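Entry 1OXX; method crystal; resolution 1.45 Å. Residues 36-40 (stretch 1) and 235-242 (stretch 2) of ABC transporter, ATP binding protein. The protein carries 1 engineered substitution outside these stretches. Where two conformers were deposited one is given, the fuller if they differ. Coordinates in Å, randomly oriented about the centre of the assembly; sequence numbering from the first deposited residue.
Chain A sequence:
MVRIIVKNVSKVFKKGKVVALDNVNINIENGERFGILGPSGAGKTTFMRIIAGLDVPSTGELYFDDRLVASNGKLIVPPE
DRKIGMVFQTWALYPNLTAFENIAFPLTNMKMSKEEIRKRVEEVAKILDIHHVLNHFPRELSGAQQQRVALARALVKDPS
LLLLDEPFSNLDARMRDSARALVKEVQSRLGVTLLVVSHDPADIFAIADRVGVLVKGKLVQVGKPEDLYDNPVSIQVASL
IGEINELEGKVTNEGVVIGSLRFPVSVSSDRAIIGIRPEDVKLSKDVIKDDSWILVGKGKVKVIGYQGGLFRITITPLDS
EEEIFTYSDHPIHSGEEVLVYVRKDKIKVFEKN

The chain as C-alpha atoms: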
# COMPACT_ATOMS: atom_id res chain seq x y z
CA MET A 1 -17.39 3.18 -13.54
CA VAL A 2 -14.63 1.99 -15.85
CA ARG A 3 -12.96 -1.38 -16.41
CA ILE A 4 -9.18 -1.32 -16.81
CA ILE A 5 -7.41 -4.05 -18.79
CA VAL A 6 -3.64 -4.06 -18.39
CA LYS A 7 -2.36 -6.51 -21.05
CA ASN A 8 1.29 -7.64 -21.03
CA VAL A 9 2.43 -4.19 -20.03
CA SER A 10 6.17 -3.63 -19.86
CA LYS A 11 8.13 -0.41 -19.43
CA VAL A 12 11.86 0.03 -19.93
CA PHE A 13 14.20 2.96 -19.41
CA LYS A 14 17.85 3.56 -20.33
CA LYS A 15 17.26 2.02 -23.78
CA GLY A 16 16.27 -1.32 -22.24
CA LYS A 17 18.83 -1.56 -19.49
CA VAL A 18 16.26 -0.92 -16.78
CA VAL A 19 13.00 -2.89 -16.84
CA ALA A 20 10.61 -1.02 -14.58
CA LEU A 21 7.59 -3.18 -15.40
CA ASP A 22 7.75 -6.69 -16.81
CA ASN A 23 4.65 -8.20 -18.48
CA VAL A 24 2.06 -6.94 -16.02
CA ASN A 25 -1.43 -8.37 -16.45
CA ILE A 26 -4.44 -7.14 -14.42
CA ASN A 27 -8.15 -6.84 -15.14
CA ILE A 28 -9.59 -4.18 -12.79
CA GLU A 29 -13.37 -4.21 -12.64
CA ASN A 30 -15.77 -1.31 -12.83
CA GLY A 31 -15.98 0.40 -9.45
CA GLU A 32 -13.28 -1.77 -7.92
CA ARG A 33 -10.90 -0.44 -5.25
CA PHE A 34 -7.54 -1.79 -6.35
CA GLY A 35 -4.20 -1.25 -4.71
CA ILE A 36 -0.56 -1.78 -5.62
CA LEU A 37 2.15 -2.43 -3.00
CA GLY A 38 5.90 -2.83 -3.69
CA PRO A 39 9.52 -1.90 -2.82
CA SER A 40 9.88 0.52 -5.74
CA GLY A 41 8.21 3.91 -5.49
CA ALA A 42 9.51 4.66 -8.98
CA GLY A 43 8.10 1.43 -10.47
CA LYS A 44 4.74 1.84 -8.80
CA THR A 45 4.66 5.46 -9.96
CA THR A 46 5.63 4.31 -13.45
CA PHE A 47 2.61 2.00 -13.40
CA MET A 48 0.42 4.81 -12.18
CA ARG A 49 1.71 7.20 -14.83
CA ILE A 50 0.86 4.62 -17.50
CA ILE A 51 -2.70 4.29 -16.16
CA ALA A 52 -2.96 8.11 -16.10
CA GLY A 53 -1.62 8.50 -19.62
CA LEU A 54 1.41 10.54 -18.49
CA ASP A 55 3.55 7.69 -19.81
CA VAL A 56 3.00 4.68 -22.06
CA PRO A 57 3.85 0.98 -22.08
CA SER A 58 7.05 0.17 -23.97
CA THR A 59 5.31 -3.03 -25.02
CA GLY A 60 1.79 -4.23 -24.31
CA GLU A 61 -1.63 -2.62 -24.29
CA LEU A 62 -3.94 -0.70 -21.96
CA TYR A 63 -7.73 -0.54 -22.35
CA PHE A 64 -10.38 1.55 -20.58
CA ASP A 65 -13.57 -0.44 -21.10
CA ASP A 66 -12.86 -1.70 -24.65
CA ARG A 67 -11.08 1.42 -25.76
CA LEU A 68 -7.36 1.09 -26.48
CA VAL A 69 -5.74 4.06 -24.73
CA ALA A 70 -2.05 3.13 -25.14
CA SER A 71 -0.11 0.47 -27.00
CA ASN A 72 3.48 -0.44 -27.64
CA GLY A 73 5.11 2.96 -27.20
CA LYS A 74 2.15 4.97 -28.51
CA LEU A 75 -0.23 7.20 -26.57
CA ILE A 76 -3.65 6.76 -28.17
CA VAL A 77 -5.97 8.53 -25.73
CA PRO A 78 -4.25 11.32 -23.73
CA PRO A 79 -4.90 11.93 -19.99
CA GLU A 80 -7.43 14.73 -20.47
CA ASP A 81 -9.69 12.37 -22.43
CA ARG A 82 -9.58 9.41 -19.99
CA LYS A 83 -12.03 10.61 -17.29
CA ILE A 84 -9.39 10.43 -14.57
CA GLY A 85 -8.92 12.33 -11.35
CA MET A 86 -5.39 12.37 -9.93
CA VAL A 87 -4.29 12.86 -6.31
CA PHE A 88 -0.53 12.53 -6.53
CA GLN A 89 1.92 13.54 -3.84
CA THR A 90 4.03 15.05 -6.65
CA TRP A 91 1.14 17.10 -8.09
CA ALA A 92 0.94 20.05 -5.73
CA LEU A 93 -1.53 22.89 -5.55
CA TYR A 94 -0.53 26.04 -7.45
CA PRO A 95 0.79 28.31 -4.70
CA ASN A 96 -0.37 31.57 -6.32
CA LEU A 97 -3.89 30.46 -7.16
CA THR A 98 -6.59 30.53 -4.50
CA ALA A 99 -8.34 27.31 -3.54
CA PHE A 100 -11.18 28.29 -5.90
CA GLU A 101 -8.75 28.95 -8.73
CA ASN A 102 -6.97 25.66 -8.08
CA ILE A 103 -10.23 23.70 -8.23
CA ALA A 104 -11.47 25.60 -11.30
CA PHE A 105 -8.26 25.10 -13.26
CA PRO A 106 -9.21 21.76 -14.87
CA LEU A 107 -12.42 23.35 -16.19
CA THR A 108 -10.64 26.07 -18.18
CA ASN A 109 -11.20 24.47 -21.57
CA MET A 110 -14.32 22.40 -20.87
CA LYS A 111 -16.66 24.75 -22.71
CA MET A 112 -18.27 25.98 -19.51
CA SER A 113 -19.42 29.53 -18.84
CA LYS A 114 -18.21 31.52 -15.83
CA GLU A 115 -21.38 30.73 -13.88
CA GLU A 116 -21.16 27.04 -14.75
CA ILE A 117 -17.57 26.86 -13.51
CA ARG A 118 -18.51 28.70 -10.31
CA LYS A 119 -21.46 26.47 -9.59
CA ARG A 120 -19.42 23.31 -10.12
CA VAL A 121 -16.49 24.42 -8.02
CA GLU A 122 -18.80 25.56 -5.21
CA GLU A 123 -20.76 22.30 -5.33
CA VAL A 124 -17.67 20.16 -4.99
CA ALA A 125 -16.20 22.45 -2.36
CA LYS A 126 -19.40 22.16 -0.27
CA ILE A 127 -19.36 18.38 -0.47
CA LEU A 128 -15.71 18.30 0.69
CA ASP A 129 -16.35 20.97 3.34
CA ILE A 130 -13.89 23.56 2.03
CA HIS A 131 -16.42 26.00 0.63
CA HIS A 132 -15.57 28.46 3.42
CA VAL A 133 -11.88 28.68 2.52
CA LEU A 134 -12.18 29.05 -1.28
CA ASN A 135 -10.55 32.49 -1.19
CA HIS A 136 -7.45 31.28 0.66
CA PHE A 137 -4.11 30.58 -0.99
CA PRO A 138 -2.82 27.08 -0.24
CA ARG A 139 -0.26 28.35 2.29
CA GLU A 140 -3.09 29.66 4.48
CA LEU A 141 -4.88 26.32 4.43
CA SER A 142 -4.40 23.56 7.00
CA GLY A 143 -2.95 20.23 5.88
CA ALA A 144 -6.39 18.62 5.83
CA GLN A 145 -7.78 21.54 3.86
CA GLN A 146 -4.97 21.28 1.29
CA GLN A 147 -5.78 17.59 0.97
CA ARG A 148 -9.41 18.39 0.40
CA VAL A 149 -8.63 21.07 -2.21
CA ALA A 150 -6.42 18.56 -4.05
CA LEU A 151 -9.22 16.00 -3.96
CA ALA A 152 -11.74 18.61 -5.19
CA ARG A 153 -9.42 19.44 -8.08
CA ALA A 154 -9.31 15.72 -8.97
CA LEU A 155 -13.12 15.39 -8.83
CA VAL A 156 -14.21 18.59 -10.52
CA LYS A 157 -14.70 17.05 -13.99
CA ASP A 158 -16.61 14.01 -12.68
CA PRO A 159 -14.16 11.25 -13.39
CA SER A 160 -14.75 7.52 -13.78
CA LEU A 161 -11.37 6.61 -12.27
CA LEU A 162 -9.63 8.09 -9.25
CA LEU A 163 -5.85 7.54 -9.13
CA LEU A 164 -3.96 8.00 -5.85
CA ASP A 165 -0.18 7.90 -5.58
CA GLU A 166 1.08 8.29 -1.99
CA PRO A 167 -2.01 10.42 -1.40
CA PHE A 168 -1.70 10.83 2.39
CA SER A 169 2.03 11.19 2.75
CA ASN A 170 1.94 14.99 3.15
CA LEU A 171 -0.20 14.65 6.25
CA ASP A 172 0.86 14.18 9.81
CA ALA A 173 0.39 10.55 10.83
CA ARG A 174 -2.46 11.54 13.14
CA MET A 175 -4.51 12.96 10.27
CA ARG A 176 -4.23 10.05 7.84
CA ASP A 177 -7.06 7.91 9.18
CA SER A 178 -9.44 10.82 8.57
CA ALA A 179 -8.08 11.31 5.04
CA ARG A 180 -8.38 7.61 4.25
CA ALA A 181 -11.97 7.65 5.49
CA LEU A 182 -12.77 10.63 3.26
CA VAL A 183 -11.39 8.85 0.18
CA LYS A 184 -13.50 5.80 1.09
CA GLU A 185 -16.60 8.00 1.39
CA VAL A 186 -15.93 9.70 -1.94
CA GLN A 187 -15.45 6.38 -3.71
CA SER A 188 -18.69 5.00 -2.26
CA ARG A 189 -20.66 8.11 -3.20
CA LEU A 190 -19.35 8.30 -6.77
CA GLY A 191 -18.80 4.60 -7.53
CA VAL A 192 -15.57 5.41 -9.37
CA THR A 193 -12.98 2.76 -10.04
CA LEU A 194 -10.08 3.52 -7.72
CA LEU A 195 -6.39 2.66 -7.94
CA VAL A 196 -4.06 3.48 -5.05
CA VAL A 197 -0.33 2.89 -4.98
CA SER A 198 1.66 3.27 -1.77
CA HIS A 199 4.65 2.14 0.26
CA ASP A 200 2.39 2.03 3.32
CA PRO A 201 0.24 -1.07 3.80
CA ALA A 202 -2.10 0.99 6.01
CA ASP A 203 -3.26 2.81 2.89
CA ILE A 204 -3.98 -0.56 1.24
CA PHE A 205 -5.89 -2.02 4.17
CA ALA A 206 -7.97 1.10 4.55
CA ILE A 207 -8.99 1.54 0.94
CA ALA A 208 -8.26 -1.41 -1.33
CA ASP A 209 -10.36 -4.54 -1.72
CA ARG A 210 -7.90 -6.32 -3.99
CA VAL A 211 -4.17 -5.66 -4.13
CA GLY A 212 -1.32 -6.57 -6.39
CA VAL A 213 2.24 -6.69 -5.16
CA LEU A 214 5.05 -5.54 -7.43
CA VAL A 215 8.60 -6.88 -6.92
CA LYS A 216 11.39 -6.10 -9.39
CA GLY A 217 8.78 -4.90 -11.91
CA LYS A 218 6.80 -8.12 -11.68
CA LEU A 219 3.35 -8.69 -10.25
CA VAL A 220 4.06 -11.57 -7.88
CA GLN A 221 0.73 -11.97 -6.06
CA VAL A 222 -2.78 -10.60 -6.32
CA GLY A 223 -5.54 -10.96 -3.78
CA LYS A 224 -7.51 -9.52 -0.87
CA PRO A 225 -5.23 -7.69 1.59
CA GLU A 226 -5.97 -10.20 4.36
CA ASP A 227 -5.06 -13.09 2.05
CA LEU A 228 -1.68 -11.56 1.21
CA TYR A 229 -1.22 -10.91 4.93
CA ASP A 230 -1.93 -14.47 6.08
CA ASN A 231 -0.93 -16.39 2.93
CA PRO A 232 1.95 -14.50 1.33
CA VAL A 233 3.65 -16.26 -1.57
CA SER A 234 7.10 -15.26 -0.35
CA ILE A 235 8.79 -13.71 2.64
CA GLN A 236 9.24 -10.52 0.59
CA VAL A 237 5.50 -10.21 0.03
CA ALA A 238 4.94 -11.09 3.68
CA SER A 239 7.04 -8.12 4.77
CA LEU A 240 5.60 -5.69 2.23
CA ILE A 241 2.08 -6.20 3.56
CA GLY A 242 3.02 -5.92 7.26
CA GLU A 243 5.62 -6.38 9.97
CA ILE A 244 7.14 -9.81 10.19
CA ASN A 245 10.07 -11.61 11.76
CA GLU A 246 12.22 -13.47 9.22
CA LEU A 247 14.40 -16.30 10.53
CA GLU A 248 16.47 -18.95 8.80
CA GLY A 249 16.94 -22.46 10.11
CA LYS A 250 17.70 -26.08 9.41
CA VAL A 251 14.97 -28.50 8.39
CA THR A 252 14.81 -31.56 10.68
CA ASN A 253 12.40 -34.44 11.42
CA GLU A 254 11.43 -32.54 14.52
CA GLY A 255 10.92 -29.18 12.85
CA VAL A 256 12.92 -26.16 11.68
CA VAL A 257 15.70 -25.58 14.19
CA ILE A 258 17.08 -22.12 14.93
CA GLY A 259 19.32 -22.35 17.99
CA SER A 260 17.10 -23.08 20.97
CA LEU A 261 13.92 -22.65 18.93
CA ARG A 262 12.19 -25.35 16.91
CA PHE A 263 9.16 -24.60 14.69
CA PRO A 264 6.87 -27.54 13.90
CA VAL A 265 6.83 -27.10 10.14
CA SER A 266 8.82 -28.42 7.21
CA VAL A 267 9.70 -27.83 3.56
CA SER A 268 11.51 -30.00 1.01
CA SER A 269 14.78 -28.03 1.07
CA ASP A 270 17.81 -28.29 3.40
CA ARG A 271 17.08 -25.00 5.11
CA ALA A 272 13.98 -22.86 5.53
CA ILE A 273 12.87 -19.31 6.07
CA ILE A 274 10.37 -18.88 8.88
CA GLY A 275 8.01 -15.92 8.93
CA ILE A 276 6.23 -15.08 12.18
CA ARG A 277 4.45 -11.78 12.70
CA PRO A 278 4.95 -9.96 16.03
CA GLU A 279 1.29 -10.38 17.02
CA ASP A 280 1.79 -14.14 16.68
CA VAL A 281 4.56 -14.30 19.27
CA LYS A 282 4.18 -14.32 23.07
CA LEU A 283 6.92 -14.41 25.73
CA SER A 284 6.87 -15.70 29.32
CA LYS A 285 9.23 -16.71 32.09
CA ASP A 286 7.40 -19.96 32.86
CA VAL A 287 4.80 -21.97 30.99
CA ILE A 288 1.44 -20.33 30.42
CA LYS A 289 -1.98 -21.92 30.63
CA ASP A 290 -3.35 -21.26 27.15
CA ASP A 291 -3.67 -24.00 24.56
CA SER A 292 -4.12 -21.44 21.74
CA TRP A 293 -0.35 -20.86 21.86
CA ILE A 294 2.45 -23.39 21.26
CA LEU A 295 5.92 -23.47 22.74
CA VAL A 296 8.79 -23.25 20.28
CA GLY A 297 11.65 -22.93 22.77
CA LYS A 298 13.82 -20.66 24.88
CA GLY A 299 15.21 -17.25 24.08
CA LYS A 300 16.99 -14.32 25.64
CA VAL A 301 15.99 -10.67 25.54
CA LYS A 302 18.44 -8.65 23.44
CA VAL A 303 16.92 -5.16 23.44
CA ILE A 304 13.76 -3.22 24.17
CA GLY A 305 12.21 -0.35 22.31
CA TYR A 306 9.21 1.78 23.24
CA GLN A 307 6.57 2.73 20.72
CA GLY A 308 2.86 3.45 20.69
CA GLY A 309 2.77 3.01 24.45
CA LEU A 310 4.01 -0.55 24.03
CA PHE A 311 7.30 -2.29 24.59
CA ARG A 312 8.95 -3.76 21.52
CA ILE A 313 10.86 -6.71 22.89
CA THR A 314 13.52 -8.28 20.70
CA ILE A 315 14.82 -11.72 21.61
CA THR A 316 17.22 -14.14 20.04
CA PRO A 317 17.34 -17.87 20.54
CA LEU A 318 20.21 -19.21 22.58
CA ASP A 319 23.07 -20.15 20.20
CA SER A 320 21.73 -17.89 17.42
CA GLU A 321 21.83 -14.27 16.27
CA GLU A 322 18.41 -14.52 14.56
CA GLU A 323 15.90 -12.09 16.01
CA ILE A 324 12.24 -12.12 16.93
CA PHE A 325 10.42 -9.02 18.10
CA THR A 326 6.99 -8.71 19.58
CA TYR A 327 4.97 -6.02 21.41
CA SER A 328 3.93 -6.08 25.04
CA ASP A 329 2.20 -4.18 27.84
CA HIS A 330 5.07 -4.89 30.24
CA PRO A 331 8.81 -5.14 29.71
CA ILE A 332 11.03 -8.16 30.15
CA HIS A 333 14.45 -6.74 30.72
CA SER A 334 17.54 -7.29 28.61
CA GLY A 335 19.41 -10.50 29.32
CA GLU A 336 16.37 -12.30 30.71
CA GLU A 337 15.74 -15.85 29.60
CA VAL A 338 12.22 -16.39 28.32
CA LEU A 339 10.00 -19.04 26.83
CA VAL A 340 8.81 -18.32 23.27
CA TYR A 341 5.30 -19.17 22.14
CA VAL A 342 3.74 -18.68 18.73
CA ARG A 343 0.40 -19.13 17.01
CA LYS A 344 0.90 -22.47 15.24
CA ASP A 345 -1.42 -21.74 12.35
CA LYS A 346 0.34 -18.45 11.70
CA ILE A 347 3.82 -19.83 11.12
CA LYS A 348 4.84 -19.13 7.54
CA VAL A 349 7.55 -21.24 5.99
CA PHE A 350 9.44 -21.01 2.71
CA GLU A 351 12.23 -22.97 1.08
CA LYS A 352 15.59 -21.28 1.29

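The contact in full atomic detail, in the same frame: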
# COMPACT_ATOMS: atom_id res chain seq x y z
N ILE A 36 -1.85 -1.21 -5.29
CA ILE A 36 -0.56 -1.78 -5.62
C ILE A 36 0.42 -1.46 -4.48
O ILE A 36 0.54 -0.30 -4.05
CB ILE A 36 -0.01 -1.20 -6.96
CG1 ILE A 36 -0.92 -1.55 -8.16
CG2 ILE A 36 1.36 -1.71 -7.22
CD1 ILE A 36 -0.77 -2.96 -8.65
N LEU A 37 1.09 -2.51 -3.99
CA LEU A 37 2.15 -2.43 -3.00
C LEU A 37 3.45 -2.90 -3.63
O LEU A 37 3.41 -3.77 -4.50
CB LEU A 37 1.86 -3.37 -1.83
CG LEU A 37 0.76 -2.91 -0.87
CD1 LEU A 37 0.38 -4.03 0.11
CD2 LEU A 37 1.11 -1.63 -0.12
N GLY A 38 4.60 -2.38 -3.19
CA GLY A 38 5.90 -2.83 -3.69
C GLY A 38 7.10 -2.03 -3.18
O GLY A 38 6.91 -0.93 -2.69
N PRO A 39 8.31 -2.58 -3.30
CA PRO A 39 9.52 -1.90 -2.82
C PRO A 39 9.90 -0.68 -3.64
O PRO A 39 10.64 0.15 -3.13
CB PRO A 39 10.62 -2.96 -2.98
CG PRO A 39 9.92 -4.24 -3.24
CD PRO A 39 8.61 -3.90 -3.88
N SER A 40 9.43 -0.56 -4.88
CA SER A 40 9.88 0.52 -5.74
C SER A 40 8.87 1.64 -5.97
O SER A 40 7.94 1.50 -6.77
CB SER A 40 10.34 0.00 -7.11
OG SER A 40 10.97 1.03 -7.85
N ILE A 235 8.51 -14.52 1.47
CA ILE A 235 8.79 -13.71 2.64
C ILE A 235 8.84 -12.22 2.27
O ILE A 235 8.49 -11.35 3.08
CB ILE A 235 10.09 -14.18 3.38
CG1 ILE A 235 10.14 -13.60 4.80
CG2 ILE A 235 11.35 -13.82 2.60
CD1 ILE A 235 9.07 -14.10 5.74
N GLN A 236 9.24 -11.91 1.04
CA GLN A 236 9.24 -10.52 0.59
C GLN A 236 7.82 -9.96 0.54
O GLN A 236 7.57 -8.85 1.01
CB GLN A 236 9.92 -10.32 -0.76
CG GLN A 236 10.01 -8.84 -1.09
CD GLN A 236 11.10 -8.50 -2.09
OE1 GLN A 236 11.55 -7.35 -2.15
NE2 GLN A 236 11.52 -9.48 -2.88
N VAL A 237 6.87 -10.70 -0.01
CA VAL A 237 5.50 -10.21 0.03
C VAL A 237 5.01 -10.11 1.48
O VAL A 237 4.34 -9.15 1.86
CB VAL A 237 4.56 -11.12 -0.77
CG1 VAL A 237 3.11 -10.77 -0.49
CG2 VAL A 237 4.87 -11.02 -2.25
N ALA A 238 5.36 -11.10 2.29
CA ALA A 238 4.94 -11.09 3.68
C ALA A 238 5.32 -9.80 4.38
O ALA A 238 4.53 -9.26 5.15
CB ALA A 238 5.55 -12.26 4.42
N SER A 239 6.54 -9.33 4.13
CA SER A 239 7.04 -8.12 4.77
C SER A 239 6.50 -6.83 4.15
O SER A 239 6.39 -5.81 4.81
CB SER A 239 8.56 -8.11 4.76
OG SER A 239 9.07 -7.85 3.47
N LEU A 240 6.16 -6.88 2.87
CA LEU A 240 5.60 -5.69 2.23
C LEU A 240 4.21 -5.36 2.77
O LEU A 240 3.83 -4.16 2.86
CB LEU A 240 5.56 -5.87 0.71
CG LEU A 240 6.91 -5.67 0.04
CD1 LEU A 240 6.92 -6.27 -1.37
CD2 LEU A 240 7.26 -4.18 0.04
N ILE A 241 3.44 -6.39 3.12
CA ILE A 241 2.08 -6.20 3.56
C ILE A 241 1.95 -5.94 5.07
O ILE A 241 0.89 -5.55 5.53
CB ILE A 241 1.19 -7.39 3.10
CG1 ILE A 241 -0.31 -7.11 3.29
CG2 ILE A 241 1.60 -8.64 3.81
CD1 ILE A 241 -0.91 -6.21 2.25
N GLY A 242 3.03 -6.15 5.82
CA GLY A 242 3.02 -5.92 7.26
C GLY A 242 4.30 -6.37 7.94
O GLY A 242 5.11 -7.08 7.35

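No hydrogen bond crosses between the two stretches; the contact is one of apolar packing, burying 239 Å² summed over both sides. One face of a helix, residues 235-241, lies against the end of a strand at Leu37 and the loop that follows it.

At the start of the helix the side chain of Ile235 is out of reach of stretch 1, but its backbone matters: Ser239 N donates to Ile235 O at 3.0 Å. Gln236 is the first residue to touch. Its CA-to-CB bond points sideways, yet an extended side chain (chi1 and chi2 both t) carries the amide to the loop, where OE1 lies 3.7 Å from Pro39 CG. This is a van der Waals approach at an exposed margin, a place where a polar end can remain accessible to solvent. Val237, Ala238 and Ser239 make no contact across the interface.

One helical turn after Gln236 comes Leu240, held in the helix by Leu240 N to Gln236 O at 3.1 Å. It points toward stretch 1 and gives up 73 Å², the largest area of any residue here. With chi1 m and chi2 t, its methyls pack against the Gly38-Pro39 backbone and the proline ring: Leu240 CD2 lies 3.9 Å from Gly38 C, and Leu240 CD1 lies 3.8 Å from Pro39 CD. Gly38 presents bare backbone to the leucine; an ideal CB there would point away from the helix and be crowded by Pro39 CD at 3.2 Å. The proline ring supplies a compact apolar surface, with 45 Å² covered.

Ile241 starts sideways, but its chi1 t, chi2 p conformation brings CD1 to 3.3 Å from Leu37 CD1, a tight methyl contact. Leu37, modelled in two conformers, points toward the helix and has 58 Å² covered; both residues are buried, as suits their aliphatic side chains. Gly242 then leaves helical geometry with phi 173°, beyond the contact.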